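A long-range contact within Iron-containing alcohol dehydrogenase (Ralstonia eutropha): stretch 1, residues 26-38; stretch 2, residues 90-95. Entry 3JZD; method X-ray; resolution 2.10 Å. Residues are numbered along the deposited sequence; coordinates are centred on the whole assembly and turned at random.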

# COMPACT_ATOMS: atom_id res chain seq x y z
N GLN A 26 -14.93 -11.66 -14.62
CA GLN A 26 -14.88 -12.45 -13.40
C GLN A 26 -15.84 -11.89 -12.40
O GLN A 26 -15.77 -12.24 -11.24
CB GLN A 26 -13.45 -12.41 -12.82
CG GLN A 26 -12.41 -12.92 -13.79
CD GLN A 26 -10.98 -12.71 -13.30
OE1 GLN A 26 -10.73 -12.46 -12.11
NE2 GLN A 26 -10.03 -12.83 -14.22
N VAL A 27 -16.76 -11.03 -12.83
CA VAL A 27 -17.68 -10.40 -11.90
C VAL A 27 -18.51 -11.38 -11.07
O VAL A 27 -18.69 -11.16 -9.87
CB VAL A 27 -18.59 -9.31 -12.60
CG1 VAL A 27 -19.53 -9.89 -13.71
CG2 VAL A 27 -19.39 -8.53 -11.54
N ALA A 28 -19.02 -12.45 -11.68
CA ALA A 28 -19.87 -13.42 -10.96
C ALA A 28 -19.06 -14.07 -9.85
O ALA A 28 -19.58 -14.26 -8.76
CB ALA A 28 -20.42 -14.50 -11.88
N ALA A 29 -17.81 -14.44 -10.16
CA ALA A 29 -16.90 -15.07 -9.19
C ALA A 29 -16.68 -14.12 -7.98
O ALA A 29 -16.61 -14.58 -6.86
CB ALA A 29 -15.53 -15.46 -9.83
N GLU A 30 -16.60 -12.81 -8.23
CA GLU A 30 -16.40 -11.83 -7.14
C GLU A 30 -17.62 -11.62 -6.25
O GLU A 30 -17.50 -11.46 -5.03
CB GLU A 30 -15.87 -10.51 -7.70
CG GLU A 30 -14.49 -10.67 -8.29
CD GLU A 30 -13.46 -11.17 -7.24
OE1 GLU A 30 -13.57 -10.83 -6.04
OE2 GLU A 30 -12.53 -11.88 -7.63
N VAL A 31 -18.79 -11.62 -6.86
CA VAL A 31 -20.05 -11.60 -6.10
C VAL A 31 -20.18 -12.89 -5.25
O VAL A 31 -20.52 -12.81 -4.06
CB VAL A 31 -21.25 -11.39 -7.06
CG1 VAL A 31 -22.59 -11.67 -6.39
CG2 VAL A 31 -21.21 -9.93 -7.63
N GLU A 32 -19.90 -14.05 -5.86
CA GLU A 32 -19.99 -15.35 -5.17
C GLU A 32 -19.03 -15.35 -3.99
O GLU A 32 -19.36 -15.85 -2.95
CB GLU A 32 -19.67 -16.54 -6.12
CG GLU A 32 -20.74 -16.83 -7.22
CD GLU A 32 -20.27 -17.75 -8.39
OE1 GLU A 32 -19.06 -17.85 -8.73
OE2 GLU A 32 -21.17 -18.35 -9.01
N ARG A 33 -17.86 -14.74 -4.16
CA ARG A 33 -16.83 -14.69 -3.11
C ARG A 33 -17.32 -13.93 -1.89
O ARG A 33 -17.00 -14.25 -0.77
CB ARG A 33 -15.57 -14.07 -3.71
CG ARG A 33 -14.33 -14.24 -2.91
CD ARG A 33 -13.10 -13.76 -3.70
NE ARG A 33 -11.88 -14.08 -2.93
CZ ARG A 33 -11.46 -13.37 -1.87
NH1 ARG A 33 -12.12 -12.30 -1.45
NH2 ARG A 33 -10.36 -13.74 -1.21
N LEU A 34 -18.12 -12.89 -2.12
CA LEU A 34 -18.71 -12.12 -1.05
C LEU A 34 -19.87 -12.90 -0.40
O LEU A 34 -20.41 -12.46 0.60
CB LEU A 34 -19.24 -10.79 -1.61
CG LEU A 34 -18.17 -9.80 -2.03
CD1 LEU A 34 -18.76 -8.64 -2.77
CD2 LEU A 34 -17.39 -9.35 -0.78
N GLY A 35 -20.22 -14.04 -0.96
CA GLY A 35 -21.35 -14.81 -0.47
C GLY A 35 -22.68 -14.22 -0.89
O GLY A 35 -23.72 -14.62 -0.36
N ALA A 36 -22.69 -13.28 -1.85
CA ALA A 36 -23.94 -12.65 -2.29
C ALA A 36 -24.66 -13.50 -3.34
O ALA A 36 -24.01 -14.18 -4.17
CB ALA A 36 -23.69 -11.23 -2.82
N LYS A 37 -26.00 -13.48 -3.29
CA LYS A 37 -26.85 -14.23 -4.20
C LYS A 37 -27.69 -13.37 -5.17
O LYS A 37 -28.19 -13.89 -6.16
CB LYS A 37 -27.79 -15.14 -3.39
CG LYS A 37 -27.12 -16.17 -2.47
N ARG A 38 -27.88 -12.07 -4.89
CA ARG A 38 -28.74 -11.22 -5.75
C ARG A 38 -28.10 -9.85 -5.86
O ARG A 38 -28.31 -9.00 -5.01
CB ARG A 38 -30.16 -11.08 -5.18
CG ARG A 38 -31.01 -12.34 -5.22
CD ARG A 38 -32.25 -12.23 -4.30
NE ARG A 38 -31.85 -12.02 -2.89
CZ ARG A 38 -31.51 -12.98 -2.02
NH1 ARG A 38 -31.53 -14.27 -2.37
NH2 ARG A 38 -31.14 -12.65 -0.78
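Stretch 2 (90-95) ADCAVA

Stretch 2 lies on stretch 1 as a strand packed against one flank of a helix, with the aspartate just ahead of that packing gripping the backbone that follows the helix. The helix begins at Val-27 and carries Val-31 on its next turn, and the strand runs through Ala-93, Val-94 and Ala-95. Their axes come within 10.3 Å, with an angle of 149° between N-to-C directions, so the strand travels roughly back along the helix, from beside Arg-38, in the loop after the helix, toward Val-27.

The apolar rule is a spacing match. Val-27 and Val-31, one helical turn apart, both point toward the strand, while Cys-92 and Val-94, two residues apart, point back; Ala-93, between them, faces away. Val-27 CG2 meets Val-94 CG1 at 4.1 Å, and Val-31 CG2 touches both Val-94 CG2 at 4.0 Å and Cys-92 SG at 4.2 Å.

Beyond the helix, Gly-35 takes positive phi (77°) in a Schellman motif, with Ala-36 N bonded back to Val-31 O. The chain then extends at Ala-36 (phi/psi -84/145), whose small CB rests 3.5 Å from Cys-92 CB.

The polar rule belongs to Asp-91. With chi1 in p, its carboxylate receives two successive amides: Lys-37 N donates to Asp-91 OD2 at 2.9 Å, nearly linearly, and Arg-38 N to Asp-91 OD1 at 2.8 Å. Asp-91 N answers with a 3.0 Å hydrogen bond to Arg-38 O, so side chain and backbone of one residue fasten the same segment. Ala-90 adds a CA-H...O contact, its CA 3.3 Å from Arg-38 O. The Arg-38 guanidinium contributes charge proximity alone: Arg-38 NH2 stands 4.0 Å from Asp-91 OD2, which lies well out of the guanidinium plane. The hydrogen bonds across the contact all have main-chain amide donors, while valines, cysteine and alanine supply the packing.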

# COMPACT_ATOMS: atom_id res chain seq x y z
N ALA A 90 -31.93 -7.40 -3.06
CA ALA A 90 -30.52 -7.28 -3.36
C ALA A 90 -29.66 -7.43 -2.08
O ALA A 90 -29.98 -6.82 -1.05
CB ALA A 90 -30.22 -5.92 -4.02
N ASP A 91 -28.58 -8.22 -2.17
CA ASP A 91 -27.64 -8.37 -1.06
C ASP A 91 -26.25 -7.94 -1.50
O ASP A 91 -25.27 -8.18 -0.80
CB ASP A 91 -27.66 -9.79 -0.47
CG ASP A 91 -27.27 -10.87 -1.48
OD1 ASP A 91 -27.06 -10.56 -2.66
OD2 ASP A 91 -27.19 -12.05 -1.07
N CYS A 92 -26.19 -7.23 -2.63
CA CYS A 92 -24.97 -6.75 -3.21
C CYS A 92 -25.31 -5.75 -4.30
O CYS A 92 -26.34 -5.88 -4.99
CB CYS A 92 -24.26 -7.92 -3.84
SG CYS A 92 -22.72 -7.47 -4.58
N ALA A 93 -24.47 -4.73 -4.43
CA ALA A 93 -24.62 -3.72 -5.46
C ALA A 93 -23.36 -3.75 -6.31
O ALA A 93 -22.25 -3.76 -5.75
CB ALA A 93 -24.77 -2.37 -4.83
N VAL A 94 -23.50 -3.83 -7.64
CA VAL A 94 -22.36 -3.80 -8.54
C VAL A 94 -22.44 -2.49 -9.34
O VAL A 94 -23.34 -2.30 -10.19
CB VAL A 94 -22.34 -4.96 -9.51
CG1 VAL A 94 -21.04 -4.90 -10.41
CG2 VAL A 94 -22.45 -6.32 -8.79
N ALA A 95 -21.49 -1.60 -9.07
CA ALA A 95 -21.47 -0.29 -9.68
C ALA A 95 -20.61 -0.32 -10.90
O ALA A 95 -19.41 -0.56 -10.80
CB ALA A 95 -20.98 0.74 -8.68